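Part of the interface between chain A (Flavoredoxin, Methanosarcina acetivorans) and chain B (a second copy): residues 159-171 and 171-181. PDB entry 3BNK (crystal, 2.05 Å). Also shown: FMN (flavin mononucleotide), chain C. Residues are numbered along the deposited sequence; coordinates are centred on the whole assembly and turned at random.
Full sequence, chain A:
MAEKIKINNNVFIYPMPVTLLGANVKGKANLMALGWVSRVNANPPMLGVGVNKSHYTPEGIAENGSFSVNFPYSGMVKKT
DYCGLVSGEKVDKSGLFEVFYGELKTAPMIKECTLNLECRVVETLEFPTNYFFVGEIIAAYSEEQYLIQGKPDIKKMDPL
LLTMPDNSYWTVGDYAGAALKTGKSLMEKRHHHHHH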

# COMPACT_ATOMS: atom_id res chain seq x y z
N PRO A 159 -6.82 -11.83 -4.49
CA PRO A 159 -5.81 -11.56 -3.47
C PRO A 159 -6.44 -11.23 -2.11
O PRO A 159 -7.65 -10.93 -2.02
CB PRO A 159 -5.07 -10.34 -4.03
CG PRO A 159 -6.15 -9.60 -4.78
CD PRO A 159 -7.07 -10.65 -5.33
N LEU A 160 -5.63 -11.31 -1.07
CA LEU A 160 -6.08 -11.00 0.29
C LEU A 160 -5.80 -9.55 0.62
O LEU A 160 -4.86 -8.96 0.12
CB LEU A 160 -5.41 -11.94 1.31
CG LEU A 160 -5.76 -13.43 1.23
CD1 LEU A 160 -4.64 -14.28 1.77
CD2 LEU A 160 -7.11 -13.72 1.96
N LEU A 161 -6.67 -8.99 1.46
CA LEU A 161 -6.52 -7.65 2.02
C LEU A 161 -6.36 -7.79 3.54
O LEU A 161 -6.75 -8.81 4.10
CB LEU A 161 -7.75 -6.80 1.71
CG LEU A 161 -8.31 -6.83 0.28
CD1 LEU A 161 -9.57 -6.01 0.20
CD2 LEU A 161 -7.24 -6.30 -0.69
N LEU A 162 -5.80 -6.78 4.18
CA LEU A 162 -5.50 -6.87 5.61
C LEU A 162 -5.82 -5.58 6.35
O LEU A 162 -5.54 -4.47 5.89
CB LEU A 162 -4.03 -7.28 5.87
CG LEU A 162 -3.50 -7.16 7.32
CD1 LEU A 162 -3.97 -8.35 8.18
CD2 LEU A 162 -2.00 -7.03 7.39
N THR A 163 -6.42 -5.74 7.51
CA THR A 163 -6.54 -4.63 8.42
C THR A 163 -5.96 -4.97 9.79
O THR A 163 -6.13 -6.08 10.28
CB THR A 163 -7.98 -4.09 8.49
OG1 THR A 163 -8.02 -3.03 9.45
CG2 THR A 163 -8.94 -5.15 8.89
N MET A 164 -5.26 -3.99 10.38
CA MET A 164 -4.64 -4.08 11.72
C MET A 164 -4.93 -2.79 12.50
O MET A 164 -5.16 -1.75 11.88
CB MET A 164 -3.12 -4.25 11.58
CG MET A 164 -2.67 -5.64 11.11
SD MET A 164 -0.88 -5.81 11.07
CE MET A 164 -0.69 -7.61 10.98
N PRO A 165 -4.91 -2.83 13.86
CA PRO A 165 -4.64 -3.97 14.75
C PRO A 165 -5.86 -4.86 15.02
O PRO A 165 -5.79 -5.70 15.91
CB PRO A 165 -4.19 -3.30 16.04
CG PRO A 165 -4.94 -2.02 16.09
CD PRO A 165 -5.18 -1.60 14.64
N ASP A 166 -6.95 -4.69 14.29
CA ASP A 166 -8.09 -5.61 14.47
C ASP A 166 -7.73 -7.00 13.94
O ASP A 166 -8.38 -8.00 14.28
CB ASP A 166 -9.37 -5.07 13.82
CG ASP A 166 -9.21 -4.85 12.33
OD1 ASP A 166 -8.68 -3.79 11.94
OD2 ASP A 166 -9.59 -5.75 11.56
N ASN A 167 -6.68 -7.06 13.11
CA ASN A 167 -6.13 -8.31 12.56
C ASN A 167 -7.12 -9.16 11.76
O ASN A 167 -7.34 -10.34 12.05
CB ASN A 167 -5.45 -9.13 13.66
CG ASN A 167 -4.33 -8.37 14.32
OD1 ASN A 167 -3.76 -7.46 13.72
ND2 ASN A 167 -4.01 -8.73 15.57
N SER A 168 -7.71 -8.54 10.74
CA SER A 168 -8.64 -9.21 9.86
C SER A 168 -8.16 -9.28 8.43
O SER A 168 -7.64 -8.30 7.88
CB SER A 168 -10.01 -8.53 9.90
OG SER A 168 -10.52 -8.48 11.22
N TYR A 169 -8.34 -10.46 7.83
CA TYR A 169 -8.21 -10.66 6.39
C TYR A 169 -9.55 -10.38 5.73
O TYR A 169 -10.61 -10.59 6.34
CB TYR A 169 -7.73 -12.09 6.05
CG TYR A 169 -6.27 -12.35 6.39
CD1 TYR A 169 -5.91 -13.32 7.34
CD2 TYR A 169 -5.25 -11.62 5.78
CE1 TYR A 169 -4.59 -13.57 7.66
CE2 TYR A 169 -3.92 -11.85 6.09
CZ TYR A 169 -3.59 -12.81 7.03
OH TYR A 169 -2.27 -13.03 7.33
N TRP A 170 -9.49 -9.88 4.50
CA TRP A 170 -10.65 -9.62 3.66
C TRP A 170 -10.31 -10.02 2.23
O TRP A 170 -9.14 -10.05 1.84
CB TRP A 170 -11.03 -8.13 3.68
CG TRP A 170 -11.10 -7.57 5.04
CD1 TRP A 170 -10.09 -6.97 5.74
CD2 TRP A 170 -12.24 -7.60 5.92
NE1 TRP A 170 -10.53 -6.60 6.99
CE2 TRP A 170 -11.85 -6.98 7.13
CE3 TRP A 170 -13.55 -8.08 5.80
CZ2 TRP A 170 -12.73 -6.83 8.23
CZ3 TRP A 170 -14.42 -7.93 6.89
CH2 TRP A 170 -14.00 -7.31 8.09
N THR A 171 -11.33 -10.32 1.42
CA THR A 171 -11.10 -10.44 -0.03
C THR A 171 -11.66 -9.21 -0.73
O THR A 171 -12.25 -8.36 -0.08
CB THR A 171 -11.70 -11.73 -0.64
OG1 THR A 171 -13.06 -11.88 -0.21
CG2 THR A 171 -10.88 -12.94 -0.21
N THR B 171 -14.94 -2.21 -3.90
CA THR B 171 -15.11 -2.14 -2.45
C THR B 171 -14.53 -3.38 -1.79
O THR B 171 -14.13 -4.33 -2.49
CB THR B 171 -16.58 -1.92 -2.04
OG1 THR B 171 -17.42 -2.87 -2.69
CG2 THR B 171 -17.02 -0.50 -2.38
N VAL B 172 -14.47 -3.37 -0.46
CA VAL B 172 -13.93 -4.47 0.33
C VAL B 172 -14.97 -5.59 0.35
O VAL B 172 -16.16 -5.32 0.51
CB VAL B 172 -13.61 -4.03 1.78
CG1 VAL B 172 -13.13 -5.21 2.63
CG2 VAL B 172 -12.58 -2.87 1.79
N GLY B 173 -14.50 -6.83 0.19
CA GLY B 173 -15.38 -8.00 0.14
C GLY B 173 -15.61 -8.64 1.49
O GLY B 173 -15.66 -7.96 2.51
N ASP B 174 -15.71 -9.97 1.48
CA ASP B 174 -15.98 -10.73 2.69
C ASP B 174 -14.74 -10.95 3.56
O ASP B 174 -13.61 -11.00 3.06
CB ASP B 174 -16.55 -12.08 2.32
CG ASP B 174 -17.90 -11.98 1.62
OD1 ASP B 174 -18.66 -11.00 1.83
OD2 ASP B 174 -18.21 -12.92 0.87
N TYR B 175 -14.97 -11.07 4.87
CA TYR B 175 -13.95 -11.48 5.83
C TYR B 175 -13.34 -12.76 5.31
O TYR B 175 -14.03 -13.57 4.71
CB TYR B 175 -14.61 -11.71 7.18
CG TYR B 175 -13.71 -12.00 8.36
CD1 TYR B 175 -13.25 -10.96 9.17
CD2 TYR B 175 -13.36 -13.31 8.70
CE1 TYR B 175 -12.45 -11.22 10.30
CE2 TYR B 175 -12.57 -13.57 9.83
CZ TYR B 175 -12.11 -12.51 10.62
OH TYR B 175 -11.32 -12.76 11.74
N ALA B 176 -12.04 -12.94 5.53
CA ALA B 176 -11.32 -14.05 4.92
C ALA B 176 -10.42 -14.77 5.92
O ALA B 176 -9.65 -15.66 5.55
CB ALA B 176 -10.50 -13.57 3.69
N GLY B 177 -10.54 -14.39 7.20
CA GLY B 177 -9.78 -15.04 8.26
C GLY B 177 -9.20 -14.06 9.26
O GLY B 177 -9.17 -12.84 9.01
N ALA B 178 -8.72 -14.60 10.37
CA ALA B 178 -8.08 -13.84 11.44
C ALA B 178 -6.57 -13.78 11.23
O ALA B 178 -5.89 -14.82 11.20
CB ALA B 178 -8.42 -14.46 12.80
N ALA B 179 -6.05 -12.57 11.07
CA ALA B 179 -4.61 -12.34 10.86
C ALA B 179 -3.86 -12.46 12.19
O ALA B 179 -4.43 -12.15 13.23
CB ALA B 179 -4.39 -10.97 10.25
N LEU B 180 -2.60 -12.90 12.14
CA LEU B 180 -1.81 -13.16 13.36
C LEU B 180 -2.57 -14.13 14.28
O LEU B 180 -2.66 -13.92 15.51
CB LEU B 180 -1.48 -11.85 14.09
CG LEU B 180 -0.55 -10.84 13.39
CD1 LEU B 180 -0.47 -9.57 14.19
CD2 LEU B 180 0.84 -11.44 13.21
N LYS B 181 -3.14 -15.16 13.67
CA LYS B 181 -4.04 -16.07 14.37
C LYS B 181 -4.18 -17.39 13.65
O LYS B 181 -3.79 -18.43 14.19
CB LYS B 181 -5.41 -15.42 14.58
CG LYS B 181 -6.47 -16.39 15.16
CD LYS B 181 -6.20 -16.73 16.60
CE LYS B 181 -6.57 -15.56 17.50
NZ LYS B 181 -6.47 -15.97 18.94
N1 FMN C . 6.36 -7.04 9.16
C2 FMN C . 6.99 -5.98 8.58
O2 FMN C . 8.11 -5.69 9.00
N3 FMN C . 6.37 -5.28 7.54
C4 FMN C . 5.11 -5.67 7.09
O4 FMN C . 4.57 -5.10 6.15
C4A FMN C . 4.47 -6.77 7.70
N5 FMN C . 3.22 -7.16 7.27
C5A FMN C . 2.59 -8.24 7.86
C6 FMN C . 1.33 -8.62 7.41
C7 FMN C . 0.68 -9.72 7.98
C7M FMN C . -0.45 -10.35 7.21
C8 FMN C . 1.30 -10.42 9.03
C8M FMN C . 0.73 -11.71 9.56
C9 FMN C . 2.56 -10.03 9.49
C9A FMN C . 3.22 -8.94 8.91
N10 FMN C . 4.50 -8.53 9.35
C10 FMN C . 5.11 -7.45 8.74
C1' FMN C . 5.26 -9.28 10.40
C2' FMN C . 6.20 -10.31 9.77
O2' FMN C . 5.58 -10.85 8.63
C3' FMN C . 6.54 -11.42 10.77
O3' FMN C . 7.13 -10.89 11.93
C4' FMN C . 7.40 -12.56 10.22
O4' FMN C . 7.36 -13.61 11.16
C5' FMN C . 8.85 -12.13 9.99
O5' FMN C . 9.60 -13.28 9.65
P FMN C . 11.19 -13.26 9.39
O1P FMN C . 11.79 -12.98 10.74
O2P FMN C . 11.60 -12.15 8.46
O3P FMN C . 11.57 -14.61 8.82
O HOH W 1 -13.34 -14.06 1.80
O HOH W 2 -15.39 -11.23 -1.25

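How do the two backbones meet? Strand 168-171 of chain A runs beside strand 171-178 of chain B in a roughly antiparallel sense, their N-to-C directions 142° apart and their axes 4.1 Å apart at closest approach. Five main-chain hydrogen bonds join them. Ala B179 N donates to Asn A167 O (2.8 Å), Tyr A169 N to Gly B177 O (2.8 Å), and Ala B176 N to Tyr A169 O (2.9 Å). Farther along, Thr A171 N donates to Asp B174 O (2.9 Å) and Gly B173 N to Thr A171 O (2.7 Å). On its other side the chain A strand is held within a hairpin, where Leu A161 N bonds to Trp A170 O at 2.7 Å.

Why do glycines suit this edge? At Gly B177, phi is positive (137°) and a CB would be jammed against the carbonyl oxygen of the residue before it, so the backbone itself calls for glycine. At Gly B173 the constraint comes from the partner: an ideal CB would lie 2.7 Å from Thr A171 O, a clash at the very oxygen that Gly B173 N binds.

What do the aromatic rings do? Ala B179 points toward chain A and sets its methyl over a face of the Tyr A169 ring, with CB 3.9 Å from the ring centroid, a CH-pi contact in which a weakly polarized C-H meets the pi cloud. The same CB packs 3.4 Å from Leu A162 CD1. Tyr B175 turns its ring edge to the face of Trp A170; the planes are nearly perpendicular at 89°, an arrangement that brings ring hydrogens toward the indole's electron-rich face.

Which smaller side chains fill the remaining space? Ala B176 points toward chain A, its CB 3.8 Å from Leu A160 CD2 and 3.9 Å from Tyr A169 CB, so a single methyl serves two apolar neighbours. Val B172 CG1 lies 3.7 Å from Trp A170 CB, while Met A164 CE reaches Leu B180 CD1 at 3.8 Å.

How does water finish the polar end? Thr A171 OG1 hydrogen-bonds to two waters, with OG1 3.0 Å from the O of water 1 and OG1 2.6 Å from the O of water 2. Water 1 donates to Tyr B175 O and water 2 accepts from Asp B174 N, each O lying 3.0 Å from its chain B partner, so the hydroxyl is bridged to backbone groups of both residues.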